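Alpha-glucosidase (Bacteroides thetaiotaomicron, PDB 5XFM) hydrolyses beta-L-arabinopyranosides and alpha-galactosides as a bifunctional enzyme of glycoside hydrolase family 97. Local coordinates at residues 36-41 with 66-71; 316-321 with 349-354; 554-559 with 571-576. The protein carries 1 engineered substitution. All coordinates share one frame; numbering follows the deposited sequence.

How the interactions relate
Three contacts follow one another along the chain, none nesting in or crossing another. Interaction 1 closes a 24-residue loop made mostly of strand in the N-terminal domain and joins the approaches to strands of two different antiparallel sheets. Interaction 2 spans 27 residues in the barrel-type middle region, pairing two helices on either side of strand 328-331 in sequence. Interaction 3 lies within the hairpin of strands 556-563 and 567-574 in the C-terminal sheet, with 11 residues between its segments. Interactions 1 and 2 lie on opposite sides of the chain's centre, about 45 Å apart at their nearest atoms; interactions 2 and 3 approach to about 17 Å.

Interaction 1. Residues 36-41 with 66-71; sequences TKPCYS and KNLKLT
Thr36 to Pro38, in the loop leading into strand 39-44, meet Lys66 to Leu68, in the turn ahead of strand 69-83, so the contact joins the approaches to two antiparallel sheets of the N-terminal domain. The single hydrogen bond between the segments runs from Asn67 N to Thr36 O, 2.8 Å long and bent to 148° at the hydrogen, with the donor 46° out of the carbonyl plane. Lys66 CA adds a CA-H...O contact to the same Thr36 O at 3.1 Å. Asn67 has a left-handed backbone conformation; its CB points away from Thr36, but chi1 of -60° sets CG anti to the carbonyl carbon and the amide turns back, OD1 lying 3.3 Å from Thr36 CA. The Thr36 and Asn67 side chains run side by side in the same direction, and Lys66 likewise flanks Thr36, its NZ 4.1 Å from Thr36 CG2. Beside these polar groups, Pro38 and Leu68 cross obliquely, Pro38 CG touching Leu68 CD2 at 3.7 Å. Leu68 also packs on Val32 and on Leu103, so the Pro38-Leu68 contact continues into the packing against strand 91-104. Lys37 NZ and Lys66 NZ stand 4.2 Å apart, like charges without a bond between them. The loops therefore meet through one backbone bond and a small buried apolar contact, while the two ammonium groups probably repel each other and may slightly favour loss of a proton from one.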
loop_
_atom_site.group_PDB
_atom_site.type_symbol
_atom_site.label_atom_id
_atom_site.label_comp_id
_atom_site.label_asym_id
_atom_site.label_seq_id
_atom_site.Cartn_x
_atom_site.Cartn_y
_atom_site.Cartn_z
ATOM N N THR A 36 6.710 -35.811 2.363
ATOM C CA THR A 36 8.021 -35.451 1.848
ATOM C C THR A 36 8.216 -33.945 1.974
ATOM O O THR A 36 9.300 -33.460 2.293
ATOM C CB THR A 36 8.180 -35.872 0.374
ATOM O OG1 THR A 36 8.043 -37.293 0.266
ATOM C CG2 THR A 36 9.537 -35.450 -0.166
ATOM N N LYS A 37 7.148 -33.209 1.715
ATOM C CA LYS A 37 7.199 -31.764 1.771
ATOM C C LYS A 37 6.078 -31.221 2.653
ATOM O O LYS A 37 4.899 -31.410 2.349
ATOM C CB LYS A 37 7.134 -31.202 0.350
ATOM C CG LYS A 37 7.184 -29.711 0.240
ATOM C CD LYS A 37 7.811 -29.301 -1.094
ATOM C CE LYS A 37 7.322 -30.159 -2.247
ATOM N NZ LYS A 37 8.230 -30.071 -3.428
ATOM N N PRO A 38 6.441 -30.572 3.770
ATOM C CA PRO A 38 5.439 -30.011 4.675
ATOM C C PRO A 38 4.553 -29.007 3.950
ATOM O O PRO A 38 5.048 -28.223 3.141
ATOM C CB PRO A 38 6.284 -29.324 5.754
ATOM C CG PRO A 38 7.584 -29.041 5.092
ATOM C CD PRO A 38 7.809 -30.217 4.184
ATOM N N CYS A 39 3.259 -29.033 4.230
ATOM C CA CYS A 39 2.346 -28.161 3.519
ATOM C C CYS A 39 1.119 -27.800 4.344
ATOM O O CYS A 39 0.899 -28.348 5.415
ATOM C CB CYS A 39 1.928 -28.816 2.197
ATOM S SG CYS A 39 1.274 -30.493 2.368
ATOM N N TYR A 40 0.347 -26.844 3.843
ATOM C CA TYR A 40 -0.910 -26.445 4.458
ATOM C C TYR A 40 -1.951 -26.288 3.360
ATOM O O TYR A 40 -1.604 -26.235 2.185
ATOM C CB TYR A 40 -0.748 -25.141 5.245
ATOM C CG TYR A 40 -0.539 -23.929 4.368
ATOM C CD1 TYR A 40 0.700 -23.676 3.795
ATOM C CD2 TYR A 40 -1.573 -23.033 4.120
ATOM C CE1 TYR A 40 0.906 -22.575 2.992
ATOM C CE2 TYR A 40 -1.375 -21.927 3.318
ATOM C CZ TYR A 40 -0.134 -21.705 2.756
ATOM O OH TYR A 40 0.075 -20.613 1.954
ATOM N N SER A 41 -3.224 -26.248 3.733
ATOM C CA SER A 41 -4.279 -25.952 2.767
ATOM C C SER A 41 -5.339 -25.072 3.417
ATOM O O SER A 41 -5.478 -25.054 4.639
ATOM C CB SER A 41 -4.913 -27.231 2.220
ATOM O OG SER A 41 -5.656 -27.893 3.224
ATOM N N LYS A 66 12.282 -30.689 3.731
ATOM C CA LYS A 66 11.743 -32.017 3.467
ATOM C C LYS A 66 11.697 -32.918 4.697
ATOM O O LYS A 66 12.582 -32.861 5.544
ATOM C CB LYS A 66 12.562 -32.709 2.374
ATOM C CG LYS A 66 12.418 -32.078 1.010
ATOM C CD LYS A 66 13.147 -32.871 -0.052
ATOM C CE LYS A 66 12.939 -32.252 -1.420
ATOM N NZ LYS A 66 11.496 -32.214 -1.782
ATOM N N ASN A 67 10.663 -33.749 4.774
ATOM C CA ASN A 67 10.602 -34.816 5.751
ATOM C C ASN A 67 10.700 -34.319 7.193
ATOM O O ASN A 67 11.588 -34.714 7.941
ATOM C CB ASN A 67 11.707 -35.836 5.458
ATOM C CG ASN A 67 11.579 -36.462 4.069
ATOM O OD1 ASN A 67 10.471 -36.720 3.595
ATOM N ND2 ASN A 67 12.711 -36.674 3.403
ATOM N N LEU A 68 9.823 -33.392 7.552
ATOM C CA LEU A 68 9.755 -32.875 8.907
ATOM C C LEU A 68 8.814 -33.695 9.772
ATOM O O LEU A 68 7.932 -34.389 9.265
ATOM C CB LEU A 68 9.322 -31.399 8.913
ATOM C CG LEU A 68 10.331 -30.267 8.632
ATOM C CD1 LEU A 68 11.408 -30.641 7.629
ATOM C CD2 LEU A 68 9.591 -29.005 8.174
ATOM N N LYS A 69 9.013 -33.614 11.083
ATOM C CA LYS A 69 8.080 -34.206 12.027
ATOM C C LYS A 69 7.383 -33.083 12.771
ATOM O O LYS A 69 7.995 -32.056 13.062
ATOM C CB LYS A 69 8.783 -35.125 13.025
ATOM C CG LYS A 69 9.725 -36.145 12.414
ATOM C CD LYS A 69 10.562 -36.819 13.494
ATOM C CE LYS A 69 11.421 -37.935 12.919
ATOM N NZ LYS A 69 10.593 -39.080 12.436
ATOM N N LEU A 70 6.093 -33.261 13.027
ATOM C CA LEU A 70 5.354 -32.370 13.906
ATOM C C LEU A 70 5.408 -32.995 15.293
ATOM O O LEU A 70 4.647 -33.912 15.599
ATOM C CB LEU A 70 3.910 -32.206 13.433
ATOM C CG LEU A 70 2.985 -31.292 14.237
ATOM C CD1 LEU A 70 3.431 -29.850 14.129
ATOM C CD2 LEU A 70 1.539 -31.444 13.791
ATOM N N THR A 71 6.310 -32.496 16.130
ATOM C CA THR A 71 6.541 -33.071 17.455
ATOM C C THR A 71 5.449 -32.712 18.460
ATOM O O THR A 71 5.240 -33.424 19.446
ATOM C CB THR A 71 7.911 -32.632 18.013
ATOM O OG1 THR A 71 7.991 -31.200 17.993
ATOM C CG2 THR A 71 9.030 -33.182 17.154
#

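Interaction 2. Residues 316-321 with 349-354; sequences RYIDFA and EYARDK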
loop_
_atom_site.group_PDB
_atom_site.type_symbol
_atom_site.label_atom_id
_atom_site.label_comp_id
_atom_site.label_asym_id
_atom_site.label_seq_id
_atom_site.Cartn_x
_atom_site.Cartn_y
_atom_site.Cartn_z
ATOM N N ARG A 316 4.030 30.930 -4.990
ATOM C CA ARG A 316 2.715 30.753 -5.596
ATOM C C ARG A 316 1.960 29.568 -4.998
ATOM O O ARG A 316 0.785 29.692 -4.652
ATOM C CB ARG A 316 2.863 30.578 -7.112
ATOM C CG ARG A 316 2.903 31.893 -7.864
ATOM C CD ARG A 316 3.129 31.698 -9.351
ATOM N NE ARG A 316 3.243 32.984 -10.032
ATOM C CZ ARG A 316 4.390 33.488 -10.475
ATOM N NH1 ARG A 316 5.520 32.808 -10.314
ATOM N NH2 ARG A 316 4.410 34.670 -11.080
ATOM N N TYR A 317 2.628 28.425 -4.865
ATOM C CA TYR A 317 1.956 27.231 -4.350
ATOM C C TYR A 317 1.736 27.272 -2.840
ATOM O O TYR A 317 0.802 26.657 -2.322
ATOM C CB TYR A 317 2.733 25.977 -4.754
ATOM C CG TYR A 317 2.195 25.385 -6.033
ATOM C CD1 TYR A 317 2.482 25.977 -7.254
ATOM C CD2 TYR A 317 1.399 24.246 -6.024
ATOM C CE1 TYR A 317 1.994 25.460 -8.432
ATOM C CE2 TYR A 317 0.903 23.720 -7.206
ATOM C CZ TYR A 317 1.210 24.333 -8.408
ATOM O OH TYR A 317 0.737 23.834 -9.598
ATOM N N ILE A 318 2.600 27.991 -2.136
ATOM C CA ILE A 318 2.393 28.255 -0.719
ATOM C C ILE A 318 1.137 29.109 -0.528
ATOM O O ILE A 318 0.296 28.831 0.336
ATOM C CB ILE A 318 3.625 28.955 -0.108
ATOM C CG1 ILE A 318 4.761 27.944 0.077
ATOM C CG2 ILE A 318 3.281 29.610 1.213
ATOM C CD1 ILE A 318 6.096 28.572 0.393
ATOM N N ASP A 319 1.013 30.143 -1.357
ATOM C CA ASP A 319 -0.168 31.002 -1.372
ATOM C C ASP A 319 -1.422 30.206 -1.697
ATOM O O ASP A 319 -2.476 30.421 -1.103
ATOM C CB ASP A 319 -0.005 32.137 -2.392
ATOM C CG ASP A 319 0.934 33.230 -1.916
ATOM O OD1 ASP A 319 1.228 33.293 -0.704
ATOM O OD2 ASP A 319 1.381 34.031 -2.765
ATOM N N PHE A 320 -1.296 29.300 -2.662
ATOM C CA PHE A 320 -2.405 28.454 -3.089
ATOM C C PHE A 320 -2.828 27.538 -1.943
ATOM O O PHE A 320 -4.015 27.345 -1.699
ATOM C CB PHE A 320 -2.015 27.644 -4.335
ATOM C CG PHE A 320 -3.116 26.771 -4.867
ATOM C CD1 PHE A 320 -4.396 27.270 -5.034
ATOM C CD2 PHE A 320 -2.870 25.453 -5.209
ATOM C CE1 PHE A 320 -5.414 26.467 -5.528
ATOM C CE2 PHE A 320 -3.889 24.644 -5.698
ATOM C CZ PHE A 320 -5.161 25.155 -5.855
ATOM N N ALA A 321 -1.855 26.974 -1.235
ATOM C CA ALA A 321 -2.154 26.165 -0.055
ATOM C C ALA A 321 -2.909 26.997 0.973
ATOM O O ALA A 321 -3.902 26.550 1.532
ATOM C CB ALA A 321 -0.881 25.597 0.550
ATOM N N GLU A 349 9.596 30.584 6.532
ATOM C CA GLU A 349 9.034 31.700 7.289
ATOM C C GLU A 349 7.784 32.259 6.598
ATOM O O GLU A 349 6.749 32.500 7.232
ATOM C CB GLU A 349 10.091 32.780 7.469
ATOM C CG GLU A 349 11.104 32.423 8.533
ATOM C CD GLU A 349 12.299 33.350 8.535
ATOM O OE1 GLU A 349 12.626 33.907 7.462
ATOM O OE2 GLU A 349 12.925 33.499 9.607
ATOM N N TYR A 350 7.894 32.453 5.288
ATOM C CA TYR A 350 6.791 32.961 4.487
ATOM C C TYR A 350 5.590 32.018 4.577
ATOM O O TYR A 350 4.462 32.459 4.799
ATOM C CB TYR A 350 7.222 33.126 3.026
ATOM C CG TYR A 350 6.127 33.648 2.121
ATOM C CD1 TYR A 350 5.841 35.009 2.057
ATOM C CD2 TYR A 350 5.362 32.781 1.352
ATOM C CE1 TYR A 350 4.837 35.492 1.235
ATOM C CE2 TYR A 350 4.353 33.252 0.535
ATOM C CZ TYR A 350 4.095 34.610 0.477
ATOM O OH TYR A 350 3.093 35.084 -0.337
ATOM N N ALA A 351 5.841 30.721 4.419
ATOM C CA ALA A 351 4.792 29.708 4.533
ATOM C C ALA A 351 4.126 29.716 5.906
ATOM O O ALA A 351 2.900 29.591 6.015
ATOM C CB ALA A 351 5.355 28.326 4.233
ATOM N N ARG A 352 4.935 29.846 6.955
ATOM C CA ARG A 352 4.413 29.862 8.320
ATOM C C ARG A 352 3.520 31.078 8.563
ATOM O O ARG A 352 2.499 30.982 9.239
ATOM C CB ARG A 352 5.549 29.841 9.346
ATOM C CG ARG A 352 5.061 29.972 10.784
ATOM C CD ARG A 352 6.052 29.426 11.808
ATOM N NE ARG A 352 6.421 28.044 11.515
ATOM C CZ ARG A 352 7.639 27.650 11.161
ATOM N NH1 ARG A 352 8.630 28.527 11.098
ATOM N NH2 ARG A 352 7.876 26.370 10.911
ATOM N N ASP A 353 3.899 32.223 8.001
ATOM C CA ASP A 353 3.076 33.421 8.144
ATOM C C ASP A 353 1.722 33.248 7.441
ATOM O O ASP A 353 0.753 33.938 7.756
ATOM C CB ASP A 353 3.807 34.653 7.607
ATOM C CG ASP A 353 2.976 35.920 7.726
ATOM O OD1 ASP A 353 2.560 36.250 8.858
ATOM O OD2 ASP A 353 2.729 36.580 6.693
ATOM N N LYS A 354 1.665 32.334 6.477
ATOM C CA LYS A 354 0.426 32.061 5.752
ATOM C C LYS A 354 -0.305 30.833 6.311
ATOM O O LYS A 354 -1.303 30.383 5.744
ATOM C CB LYS A 354 0.712 31.862 4.257
ATOM C CG LYS A 354 1.448 33.016 3.581
ATOM C CD LYS A 354 0.550 34.228 3.397
ATOM C CE LYS A 354 1.286 35.353 2.695
ATOM N NZ LYS A 354 2.445 35.831 3.503
#
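Ile318 packs on Tyr350 and Ala351 in a helix-helix contact of the middle region, where helix 311-324 follows strand 295-299 and helix 341-353 follows strand 328-331. The two short helical segments run nearly parallel, their axes 9.8 Å apart and crossing at -19°. Ile318 CG2 carries the apolar contact: it comes within 3.6 Å of Ala351 CA and 3.8 Å of Tyr350 CD2, while Ile318 CD1 reaches Ala351 CB at 3.9 Å. A chi1 of 180° sets Tyr350 CG anti to the backbone N, and the ring then points its OH at Asp319. Tyr350 OH donates to the syn lone pair of Asp319 OD1 at 2.6 Å. The side chains meet at about a right angle; OD1 lies at the ring edge near its plane, while the carboxylate plane is turned 55° from the ring. Lys354 CG lies 4.2 Å above one face of the Tyr350 ring, toward its rim. Lys354 NZ is 5.1 Å from Asp319 OD1 and pairs with Asp353 OD2 in a salt bridge, its hydrogen bond weak. Ser322 OG of helix 311-324 hydrogen-bonds to Lys354 O just past helix 341-353. Near-parallel packing of helices following neighbouring parallel strands is characteristic of this family's beta/alpha barrel.

Interaction 3. Residues 554-559 with 571-576; sequences WDETRF and ARRQGD
Glu556 to Arg558 pair with Ala571 to Arg573 as the antiparallel hairpin at the edge of the C-terminal sheet, the strand directions 164° apart. Arg558 and Ala571 exchange both backbone bonds, Arg558 N to Ala571 O at 2.7 Å and Ala571 N to Arg558 O at 2.9 Å. Arg573 N donates to Glu556 O at 2.9 Å, but its own carbonyl O receives Asp555 N (2.8 Å): Asp555 and Glu556 both face Arg573, a classic beta bulge. Asp555 OD2 then accepts Gly575 N at 2.8 Å, nearly in line with its C-O bond, and OD1 bonds to Ser90 OG. Trp578 lies against the side-chain face that carries the salt-bridge network. There Glu556 OE1 receives Arg573 NE at 3.1 Å on its anti side, plus a weak bond from NH2, while OE2 receives Arg558 NH1 at 2.6 Å on its syn side. The bend of Arg573 at chi3 (64°) places NE for this, although the carboxylate and guanidinium planes are turned 72° apart. Arg573 NH1 is taken up by Gly575 O, in the guanidinium plane, and Asp555 CB rests over one guanidinium face, toward its rim. On the opposite face of the sheet Arg572 runs across the Trp554 indole, CD 3.6 Å from the five-membered-ring centroid in a CH-pi contact, with a cation-pi contact beyond it. Its NH1 bonds to the carbonyls of Val520 and Leu521 at the end of helix 512-521, and neighbouring Thr557 OG1 bonds to Lys88 O. The Glu556 carboxylate, with one arginine at each oxygen, is thus probably well balanced in charge, and the Arg572 cation, its CD over the indole and its NH1 on two carbonyls, ties this hairpin to the barrel, as Thr557 and Asp555 tie it to the N-terminal domain.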
loop_
_atom_site.group_PDB
_atom_site.type_symbol
_atom_site.label_atom_id
_atom_site.label_comp_id
_atom_site.label_asym_id
_atom_site.label_seq_id
_atom_site.Cartn_x
_atom_site.Cartn_y
_atom_site.Cartn_z
ATOM N N TRP A 554 -9.408 8.468 8.367
ATOM C CA TRP A 554 -10.705 7.814 8.472
ATOM C C TRP A 554 -10.897 7.025 9.759
ATOM O O TRP A 554 -9.941 6.536 10.353
ATOM C CB TRP A 554 -10.905 6.890 7.272
ATOM C CG TRP A 554 -10.584 7.554 5.967
ATOM C CD1 TRP A 554 -9.453 7.390 5.222
ATOM C CD2 TRP A 554 -11.396 8.498 5.258
ATOM N NE1 TRP A 554 -9.512 8.164 4.091
ATOM C CE2 TRP A 554 -10.695 8.854 4.087
ATOM C CE3 TRP A 554 -12.649 9.072 5.496
ATOM C CZ2 TRP A 554 -11.204 9.761 3.157
ATOM C CZ3 TRP A 554 -13.156 9.972 4.566
ATOM C CH2 TRP A 554 -12.432 10.305 3.411
ATOM N N ASP A 555 -12.146 6.923 10.191
ATOM C CA ASP A 555 -12.486 6.120 11.354
ATOM C C ASP A 555 -12.975 4.728 10.965
ATOM O O ASP A 555 -12.895 3.793 11.761
ATOM C CB ASP A 555 -13.543 6.830 12.204
ATOM C CG ASP A 555 -12.966 7.989 12.984
ATOM O OD1 ASP A 555 -11.971 7.766 13.708
ATOM O OD2 ASP A 555 -13.502 9.113 12.880
ATOM N N GLU A 556 -13.460 4.591 9.735
ATOM C CA GLU A 556 -14.083 3.347 9.291
ATOM C C GLU A 556 -14.240 3.306 7.767
ATOM O O GLU A 556 -14.426 4.342 7.119
ATOM C CB GLU A 556 -15.448 3.170 9.963
ATOM C CG GLU A 556 -16.103 1.813 9.737
ATOM C CD GLU A 556 -17.526 1.764 10.262
ATOM O OE1 GLU A 556 -17.922 2.694 11.002
ATOM O OE2 GLU A 556 -18.249 0.801 9.923
ATOM N N THR A 557 -14.143 2.108 7.199
ATOM C CA THR A 557 -14.288 1.927 5.762
ATOM C C THR A 557 -15.203 0.743 5.488
ATOM O O THR A 557 -14.996 -0.347 6.021
ATOM C CB THR A 557 -12.926 1.697 5.075
ATOM O OG1 THR A 557 -12.125 2.880 5.191
ATOM C CG2 THR A 557 -13.112 1.360 3.597
ATOM N N ARG A 558 -16.210 0.948 4.649
ATOM C CA ARG A 558 -17.127 -0.131 4.322
ATOM C C ARG A 558 -17.206 -0.323 2.809
ATOM O O ARG A 558 -17.446 0.628 2.053
ATOM C CB ARG A 558 -18.508 0.139 4.927
ATOM C CG ARG A 558 -18.482 0.195 6.458
ATOM C CD ARG A 558 -19.557 -0.660 7.125
ATOM N NE ARG A 558 -20.891 -0.068 7.086
ATOM C CZ ARG A 558 -21.429 0.636 8.080
ATOM N NH1 ARG A 558 -20.743 0.855 9.194
ATOM N NH2 ARG A 558 -22.654 1.129 7.960
ATOM N N PHE A 559 -16.977 -1.561 2.374
ATOM C CA PHE A 559 -17.128 -1.925 0.971
ATOM C C PHE A 559 -18.603 -2.075 0.642
ATOM O O PHE A 559 -19.328 -2.814 1.305
ATOM C CB PHE A 559 -16.359 -3.213 0.662
ATOM C CG PHE A 559 -16.544 -3.714 -0.745
ATOM C CD1 PHE A 559 -16.010 -3.017 -1.820
ATOM C CD2 PHE A 559 -17.223 -4.901 -0.992
ATOM C CE1 PHE A 559 -16.170 -3.481 -3.121
ATOM C CE2 PHE A 559 -17.387 -5.376 -2.289
ATOM C CZ PHE A 559 -16.859 -4.663 -3.356
ATOM N N ALA A 571 -17.679 3.276 1.011
ATOM C CA ALA A 571 -17.987 4.349 1.943
ATOM C C ALA A 571 -16.960 4.419 3.064
ATOM O O ALA A 571 -16.572 3.397 3.636
ATOM C CB ALA A 571 -19.382 4.171 2.516
ATOM N N ARG A 572 -16.528 5.641 3.364
ATOM C CA ARG A 572 -15.573 5.915 4.431
ATOM C C ARG A 572 -16.139 6.955 5.392
ATOM O O ARG A 572 -16.753 7.934 4.969
ATOM C CB ARG A 572 -14.236 6.400 3.857
ATOM C CG ARG A 572 -13.386 5.308 3.238
ATOM C CD ARG A 572 -12.067 5.847 2.688
ATOM N NE ARG A 572 -11.011 4.844 2.798
ATOM C CZ ARG A 572 -10.434 4.231 1.771
ATOM N NH1 ARG A 572 -10.812 4.499 0.533
ATOM N NH2 ARG A 572 -9.487 3.330 1.987
ATOM N N ARG A 573 -15.930 6.729 6.683
ATOM C CA ARG A 573 -16.453 7.610 7.717
ATOM C C ARG A 573 -15.350 8.419 8.382
ATOM O O ARG A 573 -14.268 7.895 8.654
ATOM C CB ARG A 573 -17.212 6.801 8.779
ATOM C CG ARG A 573 -17.718 7.628 9.959
ATOM C CD ARG A 573 -18.584 6.803 10.901
ATOM N NE ARG A 573 -17.850 5.722 11.554
ATOM C CZ ARG A 573 -17.133 5.866 12.666
ATOM N NH1 ARG A 573 -17.065 7.047 13.265
ATOM N NH2 ARG A 573 -16.497 4.826 13.191
ATOM N N GLN A 574 -15.607 9.710 8.590
ATOM C CA GLN A 574 -14.764 10.510 9.473
ATOM C C GLN A 574 -15.640 11.187 10.512
ATOM O O GLN A 574 -16.519 11.990 10.169
ATOM C CB GLN A 574 -13.968 11.581 8.740
ATOM C CG GLN A 574 -13.198 12.445 9.741
ATOM C CD GLN A 574 -12.432 13.566 9.090
ATOM O OE1 GLN A 574 -13.027 14.538 8.628
ATOM N NE2 GLN A 574 -11.108 13.430 9.021
ATOM N N GLY A 575 -15.398 10.866 11.779
ATOM C CA GLY A 575 -16.258 11.335 12.841
ATOM C C GLY A 575 -17.650 10.786 12.631
ATOM O O GLY A 575 -17.856 9.576 12.604
ATOM N N ASP A 576 -18.606 11.682 12.432
ATOM C CA ASP A 576 -19.981 11.270 12.224
ATOM C C ASP A 576 -20.383 11.440 10.759
ATOM O O ASP A 576 -21.522 11.157 10.384
ATOM C CB ASP A 576 -20.900 12.094 13.127
ATOM C CG ASP A 576 -21.044 11.497 14.513
ATOM O OD1 ASP A 576 -20.992 10.258 14.640
ATOM O OD2 ASP A 576 -21.178 12.275 15.481
#